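Putative polysaccharide biosynthesis protein with aminopeptidase-like domain (Clostridium acetobutylicum, PDB 3K9T) binds zinc through an aminopeptidase-like region, is not expected to act as a peptidase, and may take part in the biosynthesis of modified polysaccharides. Local coordinates at residues Val78-Ser81 with Lys85-Asp88; Glu111-Leu116 with Asn144-Leu149; Pro368-Arg373 with Ala391-Leu396. All blocks are in the same frame, centred on the assembly; numbering follows the deposited sequence.

Interaction 1 (Val78-Ser81 with Lys85-Asp88); sequences VRNS and KVID
The guanidinium group of Arg79 meets the methylene CE of Lys85 obliquely, with Arg79 NH2 3.7 Å from Lys85 CE. The two side chains cross at a slant. Two positive groups come close here, since Arg79 NH2 is 4.1 Å from Lys85 NZ. Their charges probably repel one another weakly, and both have outside partners: Arg79 NH1 forms a salt bridge with Glu155, and Lys85 makes a cation-pi contact with Tyr77. The other flat group is the amide of Asn80. Its ND2 touches Val86 CG1 at 3.7 Å, the two side chains crossing at about a right angle, while its OD1 accepts a hydrogen bond from Glu84 N in the turn.

The segments flank the turn of an antiparallel beta hairpin in the insert, formed by strands 70-79 and 85-88. The pairing contains a classic beta bulge. Val86 and Ile87 together lie opposite Val78, and the register slips by one residue before Arg79 pairs with Lys85. Val78 N donates to Ile87 O at 3.1 Å, from a position tilted 26° out of the carbonyl plane. In return Ile87 N donates to Val78 O at 3.3 Å. This bond is nearly straight (169°) and lies on a lone pair in the carbonyl plane. Val86 N also approaches Val78 O, at 2.8 Å, but this bond is strongly bent and weak. One carbonyl thus serves both residues of the bulge.

Arg79 and Lys85 share one face of the hairpin, and Val78 and Ile87 share the other. Val78 and Ile87 lie side by side and point the same way. Val78 CG1 stands anti to its own backbone N (chi1 172°), which turns it to Val86 CG2 at 3.7 Å. The other branch, Val78 CG2, packs on Ile87 CD1 at 3.8 Å.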
ATOM      1  N   VAL A  78      20.563   2.315  55.825  1.00 32.13           N
ATOM      2  CA  VAL A  78      21.963   2.666  55.994  1.00 31.66           C
ATOM      3  C   VAL A  78      21.942   3.746  57.081  1.00 33.89           C
ATOM      4  O   VAL A  78      21.285   4.779  56.945  1.00 32.33           O
ATOM      5  CB  VAL A  78      22.610   3.239  54.717  1.00 32.71           C
ATOM      6  CG1 VAL A  78      24.018   3.761  55.031  1.00 26.09           C
ATOM      7  CG2 VAL A  78      22.629   2.191  53.578  1.00 28.47           C
ATOM      8  N   ARG A  79      22.646   3.495  58.173  1.00 36.48           N
ATOM      9  CA  ARG A  79      22.629   4.405  59.313  1.00 38.87           C
ATOM     10  C   ARG A  79      24.032   4.933  59.574  1.00 39.84           C
ATOM     11  O   ARG A  79      24.990   4.180  59.475  1.00 40.72           O
ATOM     12  CB  ARG A  79      22.139   3.635  60.516  1.00 38.98           C
ATOM     13  CG  ARG A  79      21.781   4.473  61.689  1.00 42.64           C
ATOM     14  CD  ARG A  79      21.543   3.563  62.875  1.00 44.78           C
ATOM     15  NE  ARG A  79      20.129   3.349  63.171  1.00 41.31           N
ATOM     16  CZ  ARG A  79      19.598   2.195  63.575  1.00 50.30           C
ATOM     17  NH1 ARG A  79      20.338   1.085  63.663  1.00 52.58           N
ATOM     18  NH2 ARG A  79      18.294   2.130  63.838  1.00 52.93           N
ATOM     19  N   ASN A  80      24.164   6.220  59.891  1.00 40.23           N
ATOM     20  CA  ASN A  80      25.491   6.788  60.182  1.00 40.21           C
ATOM     21  C   ASN A  80      25.816   6.686  61.689  1.00 40.52           C
ATOM     22  O   ASN A  80      24.959   6.289  62.486  1.00 37.44           O
ATOM     23  CB  ASN A  80      25.622   8.224  59.636  1.00 38.95           C
ATOM     24  CG  ASN A  80      24.764   9.235  60.391  1.00 38.91           C
ATOM     25  OD1 ASN A  80      24.337   8.994  61.526  1.00 31.50           O
ATOM     26  ND2 ASN A  80      24.509  10.378  59.755  1.00 30.22           N
ATOM     27  N   SER A  81      27.050   7.040  62.068  1.00 43.11           N
ATOM     28  CA  SER A  81      27.523   6.936  63.478  1.00 43.19           C
ATOM     29  C   SER A  81      26.734   7.828  64.413  1.00 43.50           C
ATOM     30  O   SER A  81      26.582   7.510  65.586  1.00 44.02           O
ATOM     31  CB  SER A  81      28.990   7.326  63.613  1.00 42.27           C
ATOM     32  OG  SER A  81      29.650   7.279  62.374  1.00 43.74           O
ATOM     33  N   LYS A  85      19.401   7.346  59.974  1.00 41.19           N
ATOM     34  CA  LYS A  85      19.136   6.508  58.791  1.00 38.93           C
ATOM     35  C   LYS A  85      19.219   7.360  57.529  1.00 37.20           C
ATOM     36  O   LYS A  85      18.219   7.947  57.100  1.00 38.99           O
ATOM     37  CB  LYS A  85      17.756   5.847  58.867  1.00 38.21           C
ATOM     38  CG  LYS A  85      17.672   4.724  59.852  1.00 35.00           C
ATOM     39  CD  LYS A  85      16.241   4.256  60.093  1.00 30.73           C
ATOM     40  CE  LYS A  85      16.286   2.938  60.858  1.00 30.66           C
ATOM     41  NZ  LYS A  85      14.984   2.478  61.360  1.00 30.50           N
ATOM     42  N   VAL A  86      20.414   7.425  56.946  1.00 33.86           N
ATOM     43  CA  VAL A  86      20.650   8.240  55.770  1.00 31.95           C
ATOM     44  C   VAL A  86      19.957   7.616  54.530  1.00 32.81           C
ATOM     45  O   VAL A  86      19.713   8.312  53.543  1.00 33.42           O
ATOM     46  CB  VAL A  86      22.162   8.538  55.545  1.00 30.85           C
ATOM     47  CG1 VAL A  86      22.749   9.346  56.721  1.00 29.56           C
ATOM     48  CG2 VAL A  86      22.944   7.273  55.334  1.00 30.71           C
ATOM     49  N   ILE A  87      19.659   6.315  54.581  1.00 30.77           N
ATOM     50  CA  ILE A  87      18.763   5.671  53.606  1.00 29.34           C
ATOM     51  C   ILE A  87      17.759   4.870  54.437  1.00 28.68           C
ATOM     52  O   ILE A  87      18.163   4.162  55.352  1.00 26.55           O
ATOM     53  CB  ILE A  87      19.456   4.714  52.610  1.00 27.89           C
ATOM     54  CG1 ILE A  87      20.608   5.398  51.886  1.00 24.76           C
ATOM     55  CG2 ILE A  87      18.429   4.249  51.599  1.00 22.86           C
ATOM     56  CD1 ILE A  87      21.356   4.509  50.891  1.00 23.88           C
ATOM     57  N   ASP A  88      16.470   4.991  54.112  1.00 27.65           N
ATOM     58  CA  ASP A  88      15.393   4.357  54.888  1.00 29.07           C
ATOM     59  C   ASP A  88      14.257   3.795  53.988  1.00 28.60           C
ATOM     60  O   ASP A  88      13.476   4.524  53.364  1.00 27.28           O
ATOM     61  CB  ASP A  88      14.843   5.342  55.948  1.00 30.17           C
ATOM     62  CG  ASP A  88      13.848   4.693  56.934  1.00 32.41           C
ATOM     63  OD1 ASP A  88      13.569   3.487  56.799  1.00 29.75           O
ATOM     64  OD2 ASP A  88      13.344   5.396  57.856  1.00 39.62           O
TER

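Interaction 2 (Glu111-Leu116 with Asn144-Leu149); sequences ELKPYL and NKFDEL
Leu116 and Phe146 make the closest apolar contact between these segments. Leu116 CD1 lies 3.8 Å from Phe146 CE2, and the two side chains run at a slant to each other. The same methyl group also meets Leu149 CD1, more loosely, at 4.3 Å. Phe146 holds its CG anti to the backbone N (chi1 -177°), which sends the ring toward Lys113 and Leu116. At the edge of this ring, in its plane, lies Asp147 OD1, which is hydrogen-bonded to Gln143 NE2.

A lysine adds an aliphatic contact. The extended chain of Lys113 passes the tip of the phenyl ring at about a right angle. Its CG is 4.0 Å from Phe146 CZ, and CD and CE are almost as near. Only the hydrocarbon part of Lys113 takes part in this packing.

No polar bond is made between the two segments; backbone bonds within each shape the turns. In the 3-10 segment, Tyr115 N donates to Leu112 O at 2.7 Å and Leu116 N to Lys113 O at 3.0 Å. In the other segment, Leu149 N donates to Phe146 O at 2.9 Å, which turns the chain just after Phe146.

The contact joins helix 109-112 and the 3-10 segment 113-115 to helix 143-147 and the residues after it, all in the insert. Leu141 packs on Leu116, Phe146 and Leu149. Strands border the contact too: Leu112 packs on Val156 and Leu149 on Tyr154 of strand 153-163, while Leu116 and Leu149 touch Ile87 and Val86 of strand 85-88.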
ATOM      1  N   GLU A 111      33.459   1.459  50.972  1.00 41.52           N
ATOM      2  CA  GLU A 111      33.092   0.041  50.820  1.00 41.24           C
ATOM      3  C   GLU A 111      31.605  -0.052  50.457  1.00 39.06           C
ATOM      4  O   GLU A 111      31.214  -0.964  49.744  1.00 38.01           O
ATOM      5  CB  GLU A 111      33.412  -0.818  52.074  1.00 41.78           C
ATOM      6  CG  GLU A 111      34.306  -0.170  53.108  1.00 43.41           C
ATOM      7  CD  GLU A 111      34.817  -1.125  54.195  1.00 48.19           C
ATOM      8  OE1 GLU A 111      35.782  -1.885  53.935  1.00 51.66           O
ATOM      9  OE2 GLU A 111      34.292  -1.071  55.333  1.00 47.20           O
ATOM     10  N   LEU A 112      30.796   0.890  50.950  1.00 37.44           N
ATOM     11  CA  LEU A 112      29.361   0.942  50.644  1.00 38.24           C
ATOM     12  C   LEU A 112      29.079   1.394  49.199  1.00 38.13           C
ATOM     13  O   LEU A 112      28.224   0.805  48.509  1.00 35.29           O
ATOM     14  CB  LEU A 112      28.630   1.882  51.619  1.00 38.14           C
ATOM     15  CG  LEU A 112      27.091   1.903  51.693  1.00 37.52           C
ATOM     16  CD1 LEU A 112      26.483   0.524  51.954  1.00 36.29           C
ATOM     17  CD2 LEU A 112      26.646   2.884  52.774  1.00 28.40           C
ATOM     18  N   LYS A 113      29.827   2.412  48.750  1.00 38.69           N
ATOM     19  CA  LYS A 113      29.612   3.074  47.441  1.00 36.99           C
ATOM     20  C   LYS A 113      29.292   2.134  46.266  1.00 35.42           C
ATOM     21  O   LYS A 113      28.376   2.411  45.491  1.00 33.17           O
ATOM     22  CB  LYS A 113      30.781   3.996  47.077  1.00 37.09           C
ATOM     23  CG  LYS A 113      30.756   5.388  47.739  1.00 42.15           C
ATOM     24  CD  LYS A 113      31.846   6.299  47.131  1.00 44.25           C
ATOM     25  CE  LYS A 113      32.013   7.624  47.894  1.00 47.57           C
ATOM     26  NZ  LYS A 113      32.935   8.586  47.206  1.00 37.20           N
ATOM     27  N   PRO A 114      30.010   1.008  46.141  1.00 34.36           N
ATOM     28  CA  PRO A 114      29.704   0.153  44.996  1.00 34.37           C
ATOM     29  C   PRO A 114      28.289  -0.440  45.011  1.00 32.35           C
ATOM     30  O   PRO A 114      27.775  -0.739  43.945  1.00 32.03           O
ATOM     31  CB  PRO A 114      30.777  -0.948  45.072  1.00 33.48           C
ATOM     32  CG  PRO A 114      31.778  -0.436  46.000  1.00 33.61           C
ATOM     33  CD  PRO A 114      31.056   0.411  46.973  1.00 33.87           C
ATOM     34  N   TYR A 115      27.676  -0.570  46.193  1.00 30.48           N
ATOM     35  CA  TYR A 115      26.289  -1.069  46.318  1.00 31.28           C
ATOM     36  C   TYR A 115      25.211   0.042  46.311  1.00 30.48           C
ATOM     37  O   TYR A 115      24.033  -0.246  46.474  1.00 33.05           O
ATOM     38  CB  TYR A 115      26.133  -1.884  47.598  1.00 30.42           C
ATOM     39  CG  TYR A 115      27.106  -3.017  47.693  1.00 32.45           C
ATOM     40  CD1 TYR A 115      28.389  -2.818  48.203  1.00 31.08           C
ATOM     41  CD2 TYR A 115      26.747  -4.302  47.267  1.00 32.82           C
ATOM     42  CE1 TYR A 115      29.280  -3.873  48.282  1.00 32.60           C
ATOM     43  CE2 TYR A 115      27.611  -5.360  47.355  1.00 26.52           C
ATOM     44  CZ  TYR A 115      28.881  -5.144  47.853  1.00 38.03           C
ATOM     45  OH  TYR A 115      29.753  -6.200  47.923  1.00 44.55           O
ATOM     46  N   LEU A 116      25.624   1.293  46.133  1.00 28.95           N
ATOM     47  CA  LEU A 116      24.720   2.441  46.091  1.00 28.01           C
ATOM     48  C   LEU A 116      24.437   2.785  44.632  1.00 27.66           C
ATOM     49  O   LEU A 116      25.329   2.657  43.803  1.00 27.61           O
ATOM     50  CB  LEU A 116      25.346   3.652  46.812  1.00 26.51           C
ATOM     51  CG  LEU A 116      25.635   3.433  48.300  1.00 23.90           C
ATOM     52  CD1 LEU A 116      26.236   4.682  48.991  1.00 24.06           C
ATOM     53  CD2 LEU A 116      24.368   2.948  49.000  1.00 14.41           C
ATOM     54  N   ASN A 144      21.496  13.868  44.879  1.00 25.71           N
ATOM     55  CA  ASN A 144      21.659  15.010  45.777  1.00 26.77           C
ATOM     56  C   ASN A 144      21.955  14.538  47.205  1.00 29.71           C
ATOM     57  O   ASN A 144      22.810  15.131  47.897  1.00 31.27           O
ATOM     58  CB  ASN A 144      20.445  15.961  45.750  1.00 24.29           C
ATOM     59  CG  ASN A 144      20.350  16.785  44.463  1.00 26.28           C
ATOM     60  OD1 ASN A 144      21.370  17.102  43.830  1.00 22.69           O
ATOM     61  ND2 ASN A 144      19.112  17.152  44.073  1.00 25.40           N
ATOM     62  N   LYS A 145      21.269  13.473  47.632  1.00 31.11           N
ATOM     63  CA  LYS A 145      21.456  12.913  48.981  1.00 32.20           C
ATOM     64  C   LYS A 145      22.775  12.160  49.051  1.00 33.68           C
ATOM     65  O   LYS A 145      23.460  12.202  50.069  1.00 36.01           O
ATOM     66  CB  LYS A 145      20.284  12.006  49.396  1.00 33.16           C
ATOM     67  CG  LYS A 145      20.580  11.104  50.606  1.00 30.69           C
ATOM     68  N   PHE A 146      23.126  11.463  47.976  1.00 34.98           N
ATOM     69  CA  PHE A 146      24.437  10.832  47.870  1.00 35.37           C
ATOM     70  C   PHE A 146      25.549  11.854  48.054  1.00 34.80           C
ATOM     71  O   PHE A 146      26.459  11.645  48.837  1.00 36.47           O
ATOM     72  CB  PHE A 146      24.611  10.178  46.506  1.00 36.62           C
ATOM     73  CG  PHE A 146      25.905   9.461  46.351  1.00 39.80           C
ATOM     74  CD1 PHE A 146      27.043  10.139  45.933  1.00 38.18           C
ATOM     75  CD2 PHE A 146      25.996   8.103  46.624  1.00 39.11           C
ATOM     76  CE1 PHE A 146      28.245   9.475  45.788  1.00 33.04           C
ATOM     77  CE2 PHE A 146      27.201   7.432  46.484  1.00 40.87           C
ATOM     78  CZ  PHE A 146      28.327   8.118  46.066  1.00 38.15           C
ATOM     79  N   ASP A 147      25.461  12.971  47.338  1.00 34.00           N
ATOM     80  CA  ASP A 147      26.486  14.021  47.376  1.00 31.78           C
ATOM     81  C   ASP A 147      26.692  14.629  48.761  1.00 33.38           C
ATOM     82  O   ASP A 147      27.741  15.207  49.025  1.00 32.73           O
ATOM     83  CB  ASP A 147      26.133  15.154  46.409  1.00 31.66           C
ATOM     84  CG  ASP A 147      26.139  14.729  44.944  1.00 32.17           C
ATOM     85  OD1 ASP A 147      26.827  13.735  44.591  1.00 16.58           O
ATOM     86  OD2 ASP A 147      25.447  15.416  44.150  1.00 33.53           O
ATOM     87  N   GLU A 148      25.684  14.528  49.627  1.00 34.94           N
ATOM     88  CA  GLU A 148      25.775  15.044  50.975  1.00 35.39           C
ATOM     89  C   GLU A 148      26.266  13.965  51.950  1.00 36.29           C
ATOM     90  O   GLU A 148      26.400  14.252  53.132  1.00 36.29           O
ATOM     91  CB  GLU A 148      24.433  15.673  51.425  1.00 36.00           C
ATOM     92  CG  GLU A 148      24.257  17.155  51.006  1.00 37.25           C
ATOM     93  N   LEU A 149      26.584  12.758  51.474  1.00 38.38           N
ATOM     94  CA  LEU A 149      27.049  11.673  52.373  1.00 41.43           C
ATOM     95  C   LEU A 149      28.520  11.772  52.738  1.00 45.33           C
ATOM     96  O   LEU A 149      29.353  12.085  51.900  1.00 46.90           O
ATOM     97  CB  LEU A 149      26.840  10.289  51.769  1.00 41.08           C
ATOM     98  CG  LEU A 149      25.451   9.658  51.759  1.00 36.15           C
ATOM     99  CD1 LEU A 149      25.571   8.411  50.933  1.00 22.84           C
ATOM    100  CD2 LEU A 149      24.973   9.351  53.168  1.00 33.75           C
TER

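Interaction 3 (Pro368-Arg373 with Ala391-Leu396); sequences PQLGKR and AMFWVL
Leu396 N donates to Met392 O at 2.9 Å, a regular helical bond one turn long, and both residues meet the segment 368-373. Residues four apart on a helix lie on the same side, and the side chains of Met392 and Leu396 both point from helix 389-398 toward that segment.

The contact across the segments is apolar. Pro368 and Leu396 reach toward each other tip to tip, with Pro368 CD 4.0 Å from Leu396 CD1. The ring atom Pro368 CG is hardly farther from the same methyl, at 4.1 Å. Leu396 carries its CG beside the backbone N (chi1 -70°) and aims CD1 at the proline ring.

Leu370 meets the helix one turn earlier. It is poorly ordered, and the model sets its tip too close to the end of Met392, which is a selenomethionine here. The end of Leu370 therefore lies near Met392 and Phe393, but its exact placing is doubtful. Its approach to the Phe393 ring appears to be at a slant.

The segment 368-373 has no regular secondary structure. It makes an inverse gamma turn centred on Gln369, with a weak bond from Leu370 N to Pro368 O. The turn lies at a subunit interface of the homotrimer. Asp64 of the second subunit accepts a hydrogen bond from Gln369 N and forms salt bridges with Lys372 and Arg373.

The contact belongs to the permutated winged helix-turn-helix region. It lays the loop after strand 358-361 on helix 389-398. That helix packs in turn on helix 416-428 through Ala422 and Leu426, and on helix 405-412 through Trp394.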
ATOM      1  N   PRO A 368     -34.394  -1.559  -0.307  1.00 21.50           N
ATOM      2  CA  PRO A 368     -35.785  -1.688   0.069  1.00 14.81           C
ATOM      3  C   PRO A 368     -36.444  -0.343  -0.065  1.00 34.36           C
ATOM      4  O   PRO A 368     -35.758   0.678  -0.017  1.00 26.52           O
ATOM      5  CB  PRO A 368     -35.717  -2.092   1.541  1.00 25.73           C
ATOM      6  CG  PRO A 368     -34.423  -1.634   2.013  1.00 27.38           C
ATOM      7  CD  PRO A 368     -33.491  -1.669   0.844  1.00 12.41           C
ATOM      8  N   GLN A 369     -37.756  -0.333  -0.236  1.00 19.44           N
ATOM      9  CA  GLN A 369     -38.477   0.926  -0.293  1.00 48.89           C
ATOM     10  C   GLN A 369     -38.630   1.394   1.159  1.00 17.81           C
ATOM     11  O   GLN A 369     -39.659   1.143   1.777  1.00 31.02           O
ATOM     12  CB  GLN A 369     -39.815   0.706  -0.996  1.00  7.80           C
ATOM     13  CG  GLN A 369     -40.639   1.956  -1.229  1.00 16.35           C
ATOM     14  CD  GLN A 369     -41.724   1.765  -2.262  1.00 28.44           C
ATOM     15  OE1 GLN A 369     -42.148   0.637  -2.550  1.00 19.41           O
ATOM     16  NE2 GLN A 369     -42.174   2.873  -2.843  1.00 35.83           N
ATOM     17  N   LEU A 370     -37.577   2.005   1.720  1.00 77.46           N
ATOM     18  CA  LEU A 370     -37.589   2.398   3.139  1.00127.77           C
ATOM     19  C   LEU A 370     -38.837   3.287   3.273  1.00 68.77           C
ATOM     20  O   LEU A 370     -38.991   4.252   2.531  1.00 58.18           O
ATOM     21  CB  LEU A 370     -36.263   3.093   3.606  1.00 72.71           C
ATOM     22  CG  LEU A 370     -34.908   2.363   3.890  1.00 51.42           C
ATOM     23  CD1 LEU A 370     -33.774   3.286   4.426  1.00 28.82           C
ATOM     24  CD2 LEU A 370     -35.045   1.237   4.877  1.00 24.10           C
ATOM     25  N   GLY A 371     -39.747   2.915   4.172  1.00 94.54           N
ATOM     26  CA  GLY A 371     -41.050   3.586   4.290  1.00 50.78           C
ATOM     27  C   GLY A 371     -42.191   2.595   4.465  1.00 56.51           C
ATOM     28  O   GLY A 371     -43.237   2.940   4.997  1.00 55.05           O
ATOM     29  N   LYS A 372     -41.997   1.370   3.980  1.00 40.71           N
ATOM     30  CA  LYS A 372     -42.918   0.259   4.240  1.00 51.69           C
ATOM     31  C   LYS A 372     -42.860  -0.207   5.705  1.00 26.28           C
ATOM     32  O   LYS A 372     -43.726  -0.970   6.130  1.00 45.05           O
ATOM     33  CB  LYS A 372     -42.577  -0.966   3.363  1.00 34.53           C
ATOM     34  CG  LYS A 372     -42.746  -0.759   1.885  1.00 49.67           C
ATOM     35  CD  LYS A 372     -43.179  -2.024   1.190  1.00 31.27           C
ATOM     36  CE  LYS A 372     -42.111  -3.078   1.122  1.00 43.54           C
ATOM     37  NZ  LYS A 372     -42.521  -4.184   0.172  1.00 26.81           N
ATOM     38  N   ARG A 373     -41.854   0.247   6.466  1.00 50.20           N
ATOM     39  CA  ARG A 373     -41.604  -0.272   7.822  1.00 45.47           C
ATOM     40  C   ARG A 373     -41.406   0.757   8.991  1.00 24.05           C
ATOM     41  O   ARG A 373     -41.317   0.338  10.142  1.00 64.15           O
ATOM     42  CB  ARG A 373     -40.399  -1.233   7.734  1.00 82.10           C
ATOM     43  CG  ARG A 373     -40.464  -2.200   6.525  1.00 19.85           C
ATOM     44  CD  ARG A 373     -39.214  -3.046   6.311  1.00 46.86           C
ATOM     45  NE  ARG A 373     -39.376  -4.135   5.321  1.00 26.10           N
ATOM     46  CZ  ARG A 373     -39.248  -3.997   3.997  1.00 41.26           C
ATOM     47  NH1 ARG A 373     -38.999  -2.812   3.471  1.00 38.25           N
ATOM     48  NH2 ARG A 373     -39.395  -5.046   3.186  1.00 15.93           N
ATOM     49  N   ALA A 391     -25.469   5.665   7.105  1.00 33.45           N
ATOM     50  CA  ALA A 391     -25.044   4.447   7.775  1.00 13.24           C
ATOM     51  C   ALA A 391     -25.930   3.244   7.333  1.00 20.43           C
ATOM     52  O   ALA A 391     -25.450   2.118   7.081  1.00 17.49           O
ATOM     53  CB  ALA A 391     -25.118   4.623   9.327  1.00 14.22           C
HETATM   54  N   MSE A 392     -27.230   3.460   7.250  1.00 12.04           N
HETATM   55  CA  MSE A 392     -28.118   2.325   6.948  1.00 22.05           C
HETATM   56  C   MSE A 392     -27.818   1.755   5.586  1.00  8.80           C
HETATM   57  O   MSE A 392     -27.752   0.526   5.440  1.00 26.16           O
HETATM   58  CB  MSE A 392     -29.591   2.717   7.048  1.00 14.52           C
HETATM   59  CG  MSE A 392     -30.002   2.934   8.466  1.00 36.37           C
HETATM   60 SE   MSE A 392     -31.903   3.040   8.725  0.75 23.19          SE
HETATM   61  CE  MSE A 392     -32.611   3.619   6.997  1.00 12.21           C
ATOM     62  N   PHE A 393     -27.628   2.647   4.598  1.00 20.39           N
ATOM     63  CA  PHE A 393     -27.344   2.234   3.222  1.00 33.06           C
ATOM     64  C   PHE A 393     -26.055   1.425   3.106  1.00 19.42           C
ATOM     65  O   PHE A 393     -25.982   0.502   2.294  1.00 23.69           O
ATOM     66  CB  PHE A 393     -27.286   3.428   2.273  1.00 25.31           C
ATOM     67  CG  PHE A 393     -28.625   4.060   1.998  1.00 18.76           C
ATOM     68  CD1 PHE A 393     -29.689   3.298   1.529  1.00 32.92           C
ATOM     69  CD2 PHE A 393     -28.796   5.442   2.129  1.00 27.01           C
ATOM     70  CE1 PHE A 393     -30.918   3.893   1.248  1.00 34.54           C
ATOM     71  CE2 PHE A 393     -30.019   6.040   1.866  1.00 18.63           C
ATOM     72  CZ  PHE A 393     -31.079   5.262   1.409  1.00 34.94           C
ATOM     73  N   TRP A 394     -25.041   1.785   3.892  1.00 18.62           N
ATOM     74  CA  TRP A 394     -23.815   0.981   3.979  1.00 22.73           C
ATOM     75  C   TRP A 394     -24.059  -0.410   4.536  1.00 28.96           C
ATOM     76  O   TRP A 394     -23.545  -1.389   3.980  1.00 20.67           O
ATOM     77  CB  TRP A 394     -22.770   1.639   4.860  1.00 21.93           C
ATOM     78  CG  TRP A 394     -21.873   2.580   4.146  1.00 19.89           C
ATOM     79  CD1 TRP A 394     -21.761   3.911   4.357  1.00 26.66           C
ATOM     80  CD2 TRP A 394     -20.977   2.259   3.096  1.00 25.75           C
ATOM     81  NE1 TRP A 394     -20.839   4.446   3.514  1.00 24.22           N
ATOM     82  CE2 TRP A 394     -20.327   3.454   2.730  1.00 14.39           C
ATOM     83  CE3 TRP A 394     -20.666   1.078   2.414  1.00 22.33           C
ATOM     84  CZ2 TRP A 394     -19.350   3.505   1.734  1.00 16.28           C
ATOM     85  CZ3 TRP A 394     -19.709   1.124   1.405  1.00 18.80           C
ATOM     86  CH2 TRP A 394     -19.065   2.331   1.064  1.00 21.63           C
ATOM     87  N   VAL A 395     -24.815  -0.492   5.638  1.00 21.35           N
ATOM     88  CA  VAL A 395     -25.116  -1.770   6.260  1.00 12.87           C
ATOM     89  C   VAL A 395     -25.887  -2.679   5.300  1.00 24.56           C
ATOM     90  O   VAL A 395     -25.576  -3.858   5.162  1.00 20.13           O
ATOM     91  CB  VAL A 395     -25.886  -1.616   7.560  1.00 21.64           C
ATOM     92  CG1 VAL A 395     -26.391  -2.963   8.010  1.00 11.96           C
ATOM     93  CG2 VAL A 395     -24.996  -1.020   8.626  1.00 13.46           C
ATOM     94  N   LEU A 396     -26.865  -2.122   4.605  1.00 16.17           N
ATOM     95  CA  LEU A 396     -27.632  -2.914   3.643  1.00 16.65           C
ATOM     96  C   LEU A 396     -26.748  -3.355   2.498  1.00 11.36           C
ATOM     97  O   LEU A 396     -26.823  -4.499   2.040  1.00 28.63           O
ATOM     98  CB  LEU A 396     -28.824  -2.125   3.098  1.00 15.87           C
ATOM     99  CG  LEU A 396     -29.945  -1.878   4.124  1.00 28.42           C
ATOM    100  CD1 LEU A 396     -30.841  -0.738   3.714  1.00  6.66           C
ATOM    101  CD2 LEU A 396     -30.753  -3.162   4.285  1.00 10.72           C
TER

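How the interactions relate
From the N terminus, interaction 1 comes first and closes a tight hairpin turn between strands 70-79 and 85-88. Interaction 2 follows and closes a longer loop, with 27 residues between segments 111-116 and 144-149. Interaction 3 comes last, holding the loop 368-373 to helix 389-398 in the C-terminal region. It closes a loop of 17 residues, of which 375-387 are not modelled. The three follow in series; none nests or crosses. Interactions 1 and 2 touch within the insert, their centres 11 Å apart: Val78 packs on Leu112, Val86 on Leu149 and Ile87 on Leu116. Interaction 3 lies on the opposite side of the chain's centre, its own centre about 76 Å from that of interaction 1.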